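Local coordinates for protein protease Do-like 1, chloroplastic (Arabidopsis thaliana, PDB 3QO6) that acts as a chloroplast serine protease of the Deg/HtrA type, required at high temperature and possibly involved in degrading damaged proteins, at residues 267-272 with 324-329; 282-287 with 317-322. One frame throughout, in Å; residues are numbered along the deposited sequence.

Contact 1 of 2, residues 267-272 with 324-329; sequences AGLQST and EKISVT
Leu269, Ile326 and Ala267 share this apolar contact, the side chains of the first two running antiparallel past one another. Leu269 CD1 is the bump: it lodges in the fork of Ile326, 3.6 Å from CD1 of Ile326 and almost as near its CG2, with CB at the base. The fork faces this way because Ile326 CG1 is anti to the carbonyl carbon, beside the backbone N (chi1 -60°), CG2 is anti to that N, and an extended chi2 (-175°) puts CD1 against the leucine methyl. A second, shallower hollow takes Ala267. Its CB points at the strand and is bounded by the carbonyl of Ser327 (CB to O 3.6 Å), by CG2 of Val328 at 3.7 Å and by CG2 of Ile326 at 4.0 Å. Ile326 CG2 thus touches both bumps, and it also lies 3.4 Å from Ala267 O. Val328 closes the floor more loosely, its CG2 standing 4.3 Å from Leu269 CD1. Ser327, between the two hydrophobic residues, turns its side chain away, as the alternation of a strand demands. What brings both bumps onto one strand face is the end of helix 263-266: Gly268, with positive phi (74°), closes it in a Schellman motif and redirects the chain to Leu269. The contact therefore lays a helix C-terminus and its exit loop over strand 326-332 of the PDZ domain. Pro263 and Ala264 of that helix touch Val328 and Leu269, Leu235 also packs on Val328, and strand 312-318 pairs with the strand along its backbone.

Contact 2 of 2, residues 282-287 with 317-322; sequences LGDIIT and VLRGDH
Asp284 and Arg319 form a bidentate salt bridge, their side chains extending in parallel, with NE and one terminal nitrogen facing the carboxylate. NE gives to OD1 of Asp284 at 3.2 Å and NH2 to OD2 at 3.1 Å, both on the syn side. The two planes are just 12° apart but offset, so both bonds are bent and tilted from the carboxylate plane. A bend at chi3 (-69°) sets NE facing the acid. Packing is tight beneath the bridge, where Asp284 CB rests on Val317 CB at 3.7 Å. The antiparallel strands meet closely here too: Leu318 N binds Ile285 O at 2.7 Å, and Val317 CA adds a CA-H...O contact to the same oxygen at 3.0 Å. Ile285 and Leu318 share the opposite sheet face from Ile286 and Val317, and Arg279 of a third subunit packs on that first pair. The return bond, Ile285 N to Leu318 O, is weak. The solvent side is the exposed turn of Gly320, Asp321 and His322, where His322 ND1 bonds to Gly320 O at 2.9 Å. An alanine in place of Arg319 would probably leave the buried Asp284 carboxylate without its countercharge and OD1 without its guanidinium partner, with Gln270 N still holding OD2. Through that N-H the acid ties the residue just before strand 285-289 to the loop of Gln270; two guanidinium bonds and this N-H together are likely to keep it ionised.

How the contacts relate
From the N terminus the chain passes the protease domain and enters the PDZ domain. Residues 267-272 leave helix 263-266 and wait for their partner until 324-329, so contact 1 closes a wide loop. Within it, 282-287 meets 317-322, and contact 2 closes a smaller one that holds helix 297-304; the two nest and do not cross. The centres lie about 10 Å apart, and they touch directly: Thr272 OG1 probably bonds to Gly283 N, and Glu324 CB packs on Val317 CG2. Strands 312-318 and 326-332 are consecutive neighbours in one sheet. Contact 2 pairs the first of them with strand 285-289, while contact 1 covers the second with the helix exit.

Contact 1 of 2, residues 267-272 with 324-329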
loop_
_atom_site.group_PDB
_atom_site.type_symbol
_atom_site.label_atom_id
_atom_site.label_comp_id
_atom_site.label_asym_id
_atom_site.label_seq_id
_atom_site.Cartn_x
_atom_site.Cartn_y
_atom_site.Cartn_z
ATOM N N ALA B 267 26.597 13.344 -41.674
ATOM C CA ALA B 267 26.148 14.624 -42.199
ATOM C C ALA B 267 26.591 15.757 -41.303
ATOM O O ALA B 267 26.250 16.913 -41.574
ATOM C CB ALA B 267 24.643 14.652 -42.328
ATOM N N GLY B 268 27.305 15.418 -40.220
ATOM C CA GLY B 268 27.818 16.420 -39.289
ATOM C C GLY B 268 26.933 17.187 -38.285
ATOM O O GLY B 268 27.227 18.367 -37.980
ATOM N N LEU B 269 25.861 16.566 -37.780
ATOM C CA LEU B 269 25.034 17.224 -36.770
ATOM C C LEU B 269 25.809 17.140 -35.455
ATOM O O LEU B 269 26.482 16.136 -35.189
ATOM C CB LEU B 269 23.693 16.524 -36.606
ATOM C CG LEU B 269 22.548 17.188 -37.355
ATOM C CD1 LEU B 269 22.823 17.109 -38.854
ATOM C CD2 LEU B 269 21.227 16.511 -36.982
ATOM N N GLN B 270 25.710 18.176 -34.624
ATOM C CA GLN B 270 26.451 18.189 -33.366
ATOM C C GLN B 270 25.687 17.692 -32.155
ATOM O O GLN B 270 24.500 17.983 -31.978
ATOM C CB GLN B 270 26.955 19.591 -33.075
ATOM C CG GLN B 270 27.772 20.191 -34.201
ATOM C CD GLN B 270 28.037 21.666 -33.982
ATOM O OE1 GLN B 270 28.389 22.384 -34.913
ATOM N NE2 GLN B 270 27.868 22.128 -32.741
ATOM N N SER B 271 26.401 16.958 -31.310
ATOM C CA SER B 271 25.851 16.399 -30.088
ATOM C C SER B 271 26.025 17.364 -28.906
ATOM O O SER B 271 26.742 18.365 -28.992
ATOM C CB SER B 271 26.560 15.086 -29.801
ATOM O OG SER B 271 26.650 14.322 -30.991
ATOM N N THR B 272 25.361 17.066 -27.797
ATOM C CA THR B 272 25.458 17.908 -26.612
ATOM C C THR B 272 26.714 17.500 -25.852
ATOM O O THR B 272 26.937 16.306 -25.670
ATOM C CB THR B 272 24.240 17.696 -25.730
ATOM O OG1 THR B 272 23.066 17.996 -26.488
ATOM C CG2 THR B 272 24.303 18.585 -24.510
ATOM N N GLU B 324 20.415 26.806 -39.371
ATOM C CA GLU B 324 21.168 25.900 -40.241
ATOM C C GLU B 324 20.214 25.115 -41.114
ATOM O O GLU B 324 18.990 25.217 -41.000
ATOM C CB GLU B 324 21.962 24.884 -39.430
ATOM C CG GLU B 324 23.179 25.428 -38.742
ATOM C CD GLU B 324 24.303 25.674 -39.698
ATOM O OE1 GLU B 324 24.692 24.724 -40.415
ATOM O OE2 GLU B 324 24.798 26.820 -39.725
ATOM N N LYS B 325 20.800 24.295 -41.966
ATOM C CA LYS B 325 20.051 23.466 -42.887
ATOM C C LYS B 325 21.078 22.394 -43.183
ATOM O O LYS B 325 22.228 22.719 -43.455
ATOM C CB LYS B 325 19.713 24.289 -44.132
ATOM C CG LYS B 325 18.782 23.642 -45.144
ATOM C CD LYS B 325 18.369 24.667 -46.227
ATOM C CE LYS B 325 17.554 24.024 -47.354
ATOM N NZ LYS B 325 16.775 25.024 -48.134
ATOM N N ILE B 326 20.695 21.126 -43.079
ATOM C CA ILE B 326 21.631 20.032 -43.337
ATOM C C ILE B 326 20.920 18.886 -44.028
ATOM O O ILE B 326 19.822 18.489 -43.644
ATOM C CB ILE B 326 22.277 19.525 -42.020
ATOM C CG1 ILE B 326 23.034 20.676 -41.357
ATOM C CG2 ILE B 326 23.222 18.358 -42.297
ATOM C CD1 ILE B 326 23.805 20.297 -40.132
ATOM N N SER B 327 21.523 18.366 -45.079
ATOM C CA SER B 327 20.884 17.263 -45.749
ATOM C C SER B 327 21.425 15.962 -45.187
ATOM O O SER B 327 22.637 15.754 -45.083
ATOM C CB SER B 327 21.091 17.346 -47.266
ATOM O OG SER B 327 19.989 17.993 -47.890
ATOM N N VAL B 328 20.505 15.094 -44.795
ATOM C CA VAL B 328 20.883 13.806 -44.258
ATOM C C VAL B 328 20.184 12.731 -45.061
ATOM O O VAL B 328 18.998 12.847 -45.359
ATOM C CB VAL B 328 20.457 13.679 -42.792
ATOM C CG1 VAL B 328 21.015 12.399 -42.192
ATOM C CG2 VAL B 328 20.950 14.877 -42.016
ATOM N N THR B 329 20.921 11.700 -45.448
ATOM C CA THR B 329 20.301 10.595 -46.180
ATOM C C THR B 329 20.092 9.454 -45.184
ATOM O O THR B 329 21.042 8.904 -44.613
ATOM C CB THR B 329 21.160 10.104 -47.375
ATOM O OG1 THR B 329 22.446 10.728 -47.344
ATOM C CG2 THR B 329 20.478 10.448 -48.684
#

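Contact 2 of 2, residues 282-287 with 317-322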
loop_
_atom_site.group_PDB
_atom_site.type_symbol
_atom_site.label_atom_id
_atom_site.label_comp_id
_atom_site.label_asym_id
_atom_site.label_seq_id
_atom_site.Cartn_x
_atom_site.Cartn_y
_atom_site.Cartn_z
ATOM N N LEU B 282 24.759 22.688 -25.532
ATOM C CA LEU B 282 23.704 22.097 -26.321
ATOM C C LEU B 282 24.111 21.675 -27.713
ATOM O O LEU B 282 24.761 22.420 -28.434
ATOM C CB LEU B 282 22.521 23.058 -26.430
ATOM C CG LEU B 282 21.555 23.106 -25.247
ATOM C CD1 LEU B 282 21.606 21.782 -24.494
ATOM C CD2 LEU B 282 21.919 24.247 -24.321
ATOM N N GLY B 283 23.719 20.467 -28.090
ATOM C CA GLY B 283 24.016 20.002 -29.427
ATOM C C GLY B 283 22.998 20.712 -30.294
ATOM O O GLY B 283 22.302 21.620 -29.818
ATOM N N ASP B 284 22.885 20.307 -31.554
ATOM C CA ASP B 284 21.928 20.952 -32.440
ATOM C C ASP B 284 20.484 20.756 -31.972
ATOM O O ASP B 284 20.177 19.829 -31.234
ATOM C CB ASP B 284 22.082 20.423 -33.875
ATOM C CG ASP B 284 23.461 20.684 -34.444
ATOM O OD1 ASP B 284 24.136 21.610 -33.952
ATOM O OD2 ASP B 284 23.866 19.967 -35.384
ATOM N N ILE B 285 19.604 21.647 -32.399
ATOM C CA ILE B 285 18.205 21.537 -32.051
ATOM C C ILE B 285 17.427 21.484 -33.355
ATOM O O ILE B 285 17.490 22.410 -34.150
ATOM C CB ILE B 285 17.723 22.729 -31.236
ATOM C CG1 ILE B 285 18.505 22.824 -29.943
ATOM C CG2 ILE B 285 16.269 22.565 -30.914
ATOM C CD1 ILE B 285 18.237 24.086 -29.210
ATOM N N ILE B 286 16.704 20.394 -33.572
ATOM C CA ILE B 286 15.947 20.235 -34.793
ATOM C C ILE B 286 14.649 20.992 -34.636
ATOM O O ILE B 286 13.874 20.724 -33.718
ATOM C CB ILE B 286 15.677 18.750 -35.069
ATOM C CG1 ILE B 286 17.002 17.992 -35.051
ATOM C CG2 ILE B 286 14.977 18.577 -36.414
ATOM C CD1 ILE B 286 16.848 16.502 -35.096
ATOM N N THR B 287 14.430 21.945 -35.539
ATOM C CA THR B 287 13.248 22.791 -35.522
ATOM C C THR B 287 12.346 22.467 -36.708
ATOM O O THR B 287 11.158 22.799 -36.725
ATOM C CB THR B 287 13.662 24.287 -35.556
ATOM O OG1 THR B 287 14.329 24.584 -36.793
ATOM C CG2 THR B 287 14.624 24.592 -34.395
ATOM N N VAL B 317 18.452 22.915 -38.187
ATOM C CA VAL B 317 18.794 22.902 -36.773
ATOM C C VAL B 317 19.085 24.302 -36.249
ATOM O O VAL B 317 19.291 25.237 -37.016
ATOM C CB VAL B 317 20.058 22.054 -36.488
ATOM C CG1 VAL B 317 19.894 20.676 -37.068
ATOM C CG2 VAL B 317 21.305 22.740 -37.057
ATOM N N LEU B 318 19.084 24.438 -34.929
ATOM C CA LEU B 318 19.416 25.692 -34.288
ATOM C C LEU B 318 20.729 25.367 -33.607
ATOM O O LEU B 318 20.759 24.739 -32.552
ATOM C CB LEU B 318 18.365 26.093 -33.254
ATOM C CG LEU B 318 18.781 27.166 -32.238
ATOM C CD1 LEU B 318 19.389 28.356 -32.947
ATOM C CD2 LEU B 318 17.582 27.600 -31.430
ATOM N N ARG B 319 21.817 25.751 -34.257
ATOM C CA ARG B 319 23.149 25.525 -33.735
ATOM C C ARG B 319 23.470 26.728 -32.858
ATOM O O ARG B 319 22.562 27.461 -32.465
ATOM C CB ARG B 319 24.137 25.394 -34.897
ATOM C CG ARG B 319 25.535 24.961 -34.500
ATOM C CD ARG B 319 26.311 24.417 -35.694
ATOM N NE ARG B 319 25.777 23.141 -36.173
ATOM C CZ ARG B 319 26.374 22.369 -37.082
ATOM N NH1 ARG B 319 27.529 22.742 -37.619
ATOM N NH2 ARG B 319 25.827 21.215 -37.444
ATOM N N GLY B 320 24.742 26.938 -32.545
ATOM C CA GLY B 320 25.116 28.060 -31.698
ATOM C C GLY B 320 24.507 29.421 -32.025
ATOM O O GLY B 320 25.181 30.284 -32.598
ATOM N N ASP B 321 23.235 29.616 -31.668
ATOM C CA ASP B 321 22.524 30.889 -31.884
ATOM C C ASP B 321 22.226 31.343 -33.318
ATOM O O ASP B 321 21.773 32.469 -33.531
ATOM C CB ASP B 321 23.252 32.025 -31.148
ATOM C CG ASP B 321 23.252 31.836 -29.632
ATOM O OD1 ASP B 321 22.179 31.995 -28.999
ATOM O OD2 ASP B 321 24.328 31.517 -29.075
ATOM N N HIS B 322 22.478 30.479 -34.292
ATOM C CA HIS B 322 22.200 30.807 -35.686
ATOM C C HIS B 322 21.575 29.585 -36.320
ATOM O O HIS B 322 21.944 28.464 -35.983
ATOM C CB HIS B 322 23.481 31.147 -36.434
ATOM C CG HIS B 322 24.474 30.029 -36.459
ATOM N ND1 HIS B 322 25.345 29.781 -35.420
ATOM C CD2 HIS B 322 24.727 29.084 -37.396
ATOM C CE1 HIS B 322 26.095 28.734 -35.717
ATOM N NE2 HIS B 322 25.741 28.293 -36.910
#